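Local structure of alkyl hydroperoxide reductase E (Mycobacterium tuberculosis, 5C04) at the interface of chains A and B. The protein reduces hydrogen peroxide and organic hydroperoxides, and possibly peroxynitrite, as a thiol-dependent 1-Cys peroxiredoxin, with mycoredoxin as the reductant. Residues are numbered along the deposited sequence; one frame, centred on the assembly and turned at random. Chains: chain A/B, Putative peroxiredoxin MT2298.

Contact 1: the interface of chains A and B. Residues chain A 98, 108, 110-113; chain B 96.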
loop_
_atom_site.group_PDB
_atom_site.type_symbol
_atom_site.label_atom_id
_atom_site.label_comp_id
_atom_site.label_asym_id
_atom_site.label_seq_id
_atom_site.Cartn_x
_atom_site.Cartn_y
_atom_site.Cartn_z
ATOM N N HIS A 98 -7.733 -2.365 -6.634
ATOM C CA HIS A 98 -6.277 -2.601 -6.581
ATOM C C HIS A 98 -5.714 -2.908 -7.984
ATOM O O HIS A 98 -6.002 -3.948 -8.570
ATOM C CB HIS A 98 -6.024 -3.764 -5.621
ATOM C CG HIS A 98 -4.580 -4.068 -5.344
ATOM N ND1 HIS A 98 -4.087 -4.268 -4.072
ATOM C CD2 HIS A 98 -3.539 -4.304 -6.178
ATOM C CE1 HIS A 98 -2.813 -4.594 -4.128
ATOM N NE2 HIS A 98 -2.451 -4.603 -5.401
ATOM N N PHE A 108 -0.253 -4.747 -15.430
ATOM C CA PHE A 108 -0.363 -5.226 -14.047
ATOM C C PHE A 108 0.274 -6.606 -13.951
ATOM O O PHE A 108 0.086 -7.462 -14.857
ATOM C CB PHE A 108 -1.824 -5.245 -13.620
ATOM C CG PHE A 108 -2.048 -5.559 -12.157
ATOM C CD1 PHE A 108 -1.593 -4.705 -11.158
ATOM C CD2 PHE A 108 -2.766 -6.691 -11.791
ATOM C CE1 PHE A 108 -1.866 -4.994 -9.816
ATOM C CE2 PHE A 108 -3.021 -6.981 -10.451
ATOM C CZ PHE A 108 -2.543 -6.139 -9.478
ATOM N N GLU A 110 -0.245 -9.704 -12.161
ATOM C CA GLU A 110 -1.288 -10.416 -11.414
ATOM C C GLU A 110 -0.771 -11.313 -10.297
ATOM O O GLU A 110 -1.450 -11.481 -9.291
ATOM C CB GLU A 110 -2.143 -11.274 -12.374
ATOM C CG GLU A 110 -3.043 -10.465 -13.291
ATOM C CD GLU A 110 -4.256 -9.877 -12.579
ATOM O OE1 GLU A 110 -4.532 -10.258 -11.413
ATOM O OE2 GLU A 110 -4.942 -9.029 -13.207
ATOM N N GLN A 111 0.409 -11.886 -10.461
ATOM C CA GLN A 111 0.994 -12.778 -9.478
ATOM C C GLN A 111 1.426 -12.006 -8.219
ATOM O O GLN A 111 1.172 -12.414 -7.094
ATOM C CB GLN A 111 2.186 -13.509 -10.120
ATOM C CG GLN A 111 1.814 -14.318 -11.377
ATOM C CD GLN A 111 2.151 -13.658 -12.719
ATOM O OE1 GLN A 111 2.165 -12.433 -12.870
ATOM N NE2 GLN A 111 2.417 -14.494 -13.716
ATOM N N ALA A 112 2.090 -10.883 -8.445
ATOM C CA ALA A 112 2.673 -10.112 -7.363
ATOM C C ALA A 112 1.775 -8.995 -6.815
ATOM O O ALA A 112 2.016 -8.511 -5.710
ATOM C CB ALA A 112 4.007 -9.559 -7.796
ATOM N N GLY A 113 0.731 -8.605 -7.538
ATOM C CA GLY A 113 -0.179 -7.555 -7.082
ATOM C C GLY A 113 0.364 -6.141 -7.226
ATOM O O GLY A 113 -0.080 -5.206 -6.537
ATOM N N TRP B 96 -1.972 -8.809 -0.887
ATOM C CA TRP B 96 -2.351 -9.480 -2.157
ATOM C C TRP B 96 -2.450 -10.984 -1.886
ATOM O O TRP B 96 -1.420 -11.651 -1.724
ATOM C CB TRP B 96 -1.331 -9.145 -3.240
ATOM C CG TRP B 96 -1.764 -9.572 -4.629
ATOM C CD1 TRP B 96 -1.192 -10.539 -5.429
ATOM C CD2 TRP B 96 -2.830 -9.008 -5.378
ATOM N NE1 TRP B 96 -1.868 -10.616 -6.625
ATOM C CE2 TRP B 96 -2.878 -9.689 -6.620
ATOM C CE3 TRP B 96 -3.757 -7.991 -5.129
ATOM C CZ2 TRP B 96 -3.807 -9.362 -7.608
ATOM C CZ3 TRP B 96 -4.697 -7.677 -6.120
ATOM C CH2 TRP B 96 -4.715 -8.368 -7.334
#
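The indole N-H of B:Trp96 crosses the dimer boundary to the backbone carbonyl of A:Glu110, NE1 to O at 2.8 Å. The bond is moderately bent, 147° at the hydrogen, and the donor stands above the carbonyl plane and not on a lone pair. With CG anti to the backbone N (chi1 -169°), B:Trp96 carries its indole against chain A, whose groups meet it in different ways. A:Gly113 lies over one face, its CA 3.3 Å from the centroid of the five-membered ring, a CH-pi contact. On the same side A:Phe108 comes tip to tip, its CE2-CZ edge directed at the indole face above the CZ2-CH2 bond of the six-membered ring, edge-to-face with the planes 80° apart. CZ of A:Phe108 is 3.8 Å from CH2 of B:Trp96. Against A:His98 the roles change: the indole brings CE3 over the centre of the imidazole face, 3.6 Å above it. That imidazole is fixed within its own chain, NE2 donating almost straight to the carbonyl O of A:Gly113 at 2.7 Å, which ties the histidine to the glycine beneath the indole. The site thus docks one large aromatic group, with its polar N-H satisfied, and helps hold together the AhpE homodimer.

Contact 2: the interface of chains A and B. Residues chain A 42, 77, 80; chain B 42, 77, 80.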
loop_
_atom_site.group_PDB
_atom_site.type_symbol
_atom_site.label_atom_id
_atom_site.label_comp_id
_atom_site.label_asym_id
_atom_site.label_seq_id
_atom_site.Cartn_x
_atom_site.Cartn_y
_atom_site.Cartn_z
ATOM N N PHE A 42 9.302 3.035 -1.798
ATOM C CA PHE A 42 10.287 2.623 -0.786
ATOM C C PHE A 42 10.929 1.301 -1.152
ATOM O O PHE A 42 11.292 0.496 -0.240
ATOM C CB PHE A 42 9.701 2.460 0.614
ATOM C CG PHE A 42 8.958 3.637 1.134
ATOM C CD1 PHE A 42 9.611 4.793 1.520
ATOM C CD2 PHE A 42 7.579 3.543 1.334
ATOM C CE1 PHE A 42 8.887 5.866 2.065
ATOM C CE2 PHE A 42 6.874 4.613 1.860
ATOM C CZ PHE A 42 7.527 5.751 2.193
ATOM N N THR A 77 1.104 6.731 1.822
ATOM C CA THR A 77 2.404 6.177 1.480
ATOM C C THR A 77 3.170 7.097 0.549
ATOM O O THR A 77 4.360 7.373 0.742
ATOM C CB THR A 77 2.233 4.790 0.842
ATOM O OG1 THR A 77 1.723 3.897 1.849
ATOM C CG2 THR A 77 3.531 4.229 0.298
ATOM N N ILE A 80 4.466 10.533 2.192
ATOM C CA ILE A 80 5.709 10.400 2.943
ATOM C C ILE A 80 6.901 10.155 1.999
ATOM O O ILE A 80 7.987 10.717 2.128
ATOM C CB ILE A 80 5.605 9.273 4.001
ATOM C CG1 ILE A 80 4.553 9.619 5.066
ATOM C CG2 ILE A 80 6.968 8.987 4.610
ATOM C CD1 ILE A 80 4.823 10.873 5.866
ATOM N N PHE B 42 1.338 5.393 8.139
ATOM C CA PHE B 42 1.584 6.826 7.924
ATOM C C PHE B 42 0.330 7.690 7.983
ATOM O O PHE B 42 0.273 8.738 7.279
ATOM C CB PHE B 42 2.265 7.106 6.593
ATOM C CG PHE B 42 3.515 6.317 6.342
ATOM C CD1 PHE B 42 4.669 6.552 7.060
ATOM C CD2 PHE B 42 3.556 5.411 5.287
ATOM C CE1 PHE B 42 5.851 5.848 6.758
ATOM C CE2 PHE B 42 4.717 4.707 5.012
ATOM C CZ PHE B 42 5.826 4.907 5.761
ATOM N N THR B 77 6.469 -0.791 2.714
ATOM C CA THR B 77 5.814 0.299 3.426
ATOM C C THR B 77 5.926 0.097 4.920
ATOM O O THR B 77 6.274 1.029 5.674
ATOM C CB THR B 77 4.329 0.389 3.017
ATOM O OG1 THR B 77 4.270 0.815 1.659
ATOM C CG2 THR B 77 3.509 1.380 3.862
ATOM N N ILE B 80 9.627 0.647 6.348
ATOM C CA ILE B 80 9.996 2.058 6.525
ATOM C C ILE B 80 9.259 2.614 7.748
ATOM O O ILE B 80 9.819 3.276 8.608
ATOM C CB ILE B 80 9.654 2.892 5.262
ATOM C CG1 ILE B 80 10.576 2.498 4.102
ATOM C CG2 ILE B 80 9.776 4.389 5.535
ATOM C CD1 ILE B 80 11.938 3.139 4.163
HETATM O O HOH W 1 1.751 1.383 0.793
#
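Apolar packing dominates where A:Phe42 and B:Phe42 meet tip to tip near the two-fold axis, CE2 of one ring 3.8 Å from CE2 of the other. Each phenyl ring also lies against the isoleucine of the opposite helix. CG1 of B:Ile80 approaches the base of A:Phe42, 3.6 Å from CG, while its CG2 branch sits 3.9 Å above the ring plane, offset toward the rim. The twin pair is much the same, with CG1 of A:Ile80 3.7 Å from CD1 of B:Phe42. In A:Ile80 and B:Ile80 CG1 is anti to the carbonyl carbon, beside the backbone N, and CG2 anti to the backbone N, an arrangement that presents both branches to the ring. No direct polar bond crosses this patch. The polar link is made by water: the hydroxyls of A:Thr77 and B:Thr77 each lie with OG1 2.7 Å from water 1, which therefore bridges the subunits symmetrically. The two threonines cross at a slant, and the methyl CG2 of A:Thr77 packs 3.7 Å from OG1 of B:Thr77, with the reverse pair alike. A:Thr77 and A:Ile80 lie one turn apart on helix 75-85, which faces its copy across the axis. A:Phe42 lies in the loop ahead of helix 44-55, within the peroxiredoxin PXXXTXXC motif that ends at the active-site A:Cys46, and its backbone takes a left-handed conformation (phi 66°, psi 30°).

Contact 3: the interface of chains A and B. Residues chain A 40-41, 43, 72, 113-114; chain B 74, 76, 95.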
loop_
_atom_site.group_PDB
_atom_site.type_symbol
_atom_site.label_atom_id
_atom_site.label_comp_id
_atom_site.label_asym_id
_atom_site.label_seq_id
_atom_site.Cartn_x
_atom_site.Cartn_y
_atom_site.Cartn_z
ATOM N N LEU A 40 6.483 -0.256 -6.427
ATOM C CA LEU A 40 6.245 0.041 -5.024
ATOM C C LEU A 40 7.112 1.156 -4.483
ATOM O O LEU A 40 8.346 1.136 -4.622
ATOM C CB LEU A 40 6.520 -1.184 -4.150
ATOM C CG LEU A 40 5.515 -2.357 -4.143
ATOM C CD1 LEU A 40 6.065 -3.503 -3.287
ATOM C CD2 LEU A 40 4.147 -1.895 -3.671
ATOM N N ALA A 41 6.463 2.102 -3.783
ATOM C CA ALA A 41 7.189 3.054 -2.965
ATOM C C ALA A 41 8.173 2.368 -2.031
ATOM O O ALA A 41 7.904 1.278 -1.531
ATOM C CB ALA A 41 6.228 3.889 -2.146
ATOM N N THR A 43 11.039 1.026 -2.443
ATOM C CA THR A 43 11.875 -0.056 -2.932
ATOM C C THR A 43 13.006 0.488 -3.808
ATOM O O THR A 43 12.924 1.579 -4.374
ATOM C CB THR A 43 11.068 -1.154 -3.669
ATOM O OG1 THR A 43 10.483 -0.617 -4.845
ATOM C CG2 THR A 43 10.028 -1.768 -2.780
ATOM N N VAL A 72 0.411 1.061 -6.959
ATOM C CA VAL A 72 -0.709 0.574 -6.145
ATOM C C VAL A 72 -0.769 1.126 -4.718
ATOM O O VAL A 72 -1.733 0.813 -4.005
ATOM C CB VAL A 72 -0.776 -0.976 -6.138
ATOM C CG1 VAL A 72 -1.017 -1.532 -7.537
ATOM C CG2 VAL A 72 0.431 -1.588 -5.455
ATOM N N GLY A 113 0.731 -8.605 -7.538
ATOM C CA GLY A 113 -0.179 -7.555 -7.082
ATOM C C GLY A 113 0.364 -6.141 -7.226
ATOM O O GLY A 113 -0.080 -5.206 -6.537
ATOM N N ILE A 114 1.282 -5.960 -8.159
ATOM C CA ILE A 114 1.894 -4.666 -8.408
ATOM C C ILE A 114 1.888 -4.363 -9.900
ATOM O O ILE A 114 1.829 -5.272 -10.726
ATOM C CB ILE A 114 3.356 -4.644 -7.892
ATOM C CG1 ILE A 114 4.165 -5.791 -8.541
ATOM C CG2 ILE A 114 3.399 -4.663 -6.379
ATOM C CD1 ILE A 114 5.610 -5.898 -8.133
ATOM N N PRO B 74 1.992 -3.298 1.813
ATOM C CA PRO B 74 3.004 -4.311 1.523
ATOM C C PRO B 74 4.242 -4.154 2.435
ATOM O O PRO B 74 4.417 -3.138 3.089
ATOM C CB PRO B 74 3.365 -4.017 0.070
ATOM C CG PRO B 74 3.208 -2.533 -0.011
ATOM C CD PRO B 74 2.038 -2.189 0.852
ATOM N N PRO B 76 7.448 -3.385 2.125
ATOM C CA PRO B 76 8.359 -2.226 2.129
ATOM C C PRO B 76 7.785 -0.998 2.835
ATOM O O PRO B 76 8.522 -0.221 3.438
ATOM C CB PRO B 76 8.599 -1.956 0.624
ATOM C CG PRO B 76 8.348 -3.295 -0.012
ATOM C CD PRO B 76 7.250 -3.937 0.771
ATOM N N PHE B 95 -1.969 -7.767 1.812
ATOM C CA PHE B 95 -1.744 -6.917 0.634
ATOM C C PHE B 95 -2.242 -7.527 -0.677
ATOM O O PHE B 95 -2.844 -6.822 -1.503
ATOM C CB PHE B 95 -0.247 -6.581 0.527
ATOM C CG PHE B 95 0.149 -5.944 -0.767
ATOM C CD1 PHE B 95 -0.109 -4.606 -0.974
ATOM C CD2 PHE B 95 0.838 -6.651 -1.735
ATOM C CE1 PHE B 95 0.248 -3.984 -2.142
ATOM C CE2 PHE B 95 1.182 -6.062 -2.934
ATOM C CZ PHE B 95 0.904 -4.713 -3.122
#
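B:Phe95 points its tip at chain A, with CG anti to the backbone N (chi1 169°), and meets the branched side chains there at about a right angle. CG2 of A:Val72 lies at the edge of the phenyl ring, in its plane, 3.9 Å from CZ. CZ of B:Phe95 is also 3.6 Å from the carbonyl O of A:Gly113, and CG2 of A:Ile114 borders it more loosely. Behind the contact the ring is steadied from its own chain, where CB of B:Pro74 sits 3.6 Å above the centre of one face. B:Pro74 and A:Leu40 lie antiparallel, side by side, with CG of the proline 3.8 Å from CD2 of the leucine. A:Leu40 and B:Pro76 cross at about a right angle, with the other methyl, CD1, 4.0 Å from CG of B:Pro76, so the leucine fork spans both prolines. A:Thr43 meets B:Pro76 with its methyl, CG2 to CG at 3.6 Å. Its hydroxyl turns inward: OG1 lies between the backbone N and the carbonyl carbon (chi1 65°) and donates to the carbonyl O of A:Leu40 at 2.8 Å. One threonine thus gives a methyl to the partner and a hydroxyl to its own loop. In the fold, A:Leu40, A:Ala41 and A:Thr43 belong to the PXXXTXXC loop leading into helix 44-55, A:Thr43 being its conserved threonine, while B:Pro76 lies in the first turn of helix 75-85 and B:Pro74 just before it.

Strung along one two-fold interface, contact 3 lies between the others: its centre is about 9 Å from that of contact 1 and 10 Å from that of contact 2, which are themselves about 19 Å apart. A:Gly113 joins contacts 1 and 3, adjacent B:Phe95 and B:Trp96 serve one each, and helix 75-85 and the active-site loop run through contacts 2 and 3. The centre of contact 3 is about 8 Å from A:Cys46, against 12 Å for contact 2 and 14 Å for contact 1. Dimer formation may therefore support the loop that carries the peroxidatic cysteine.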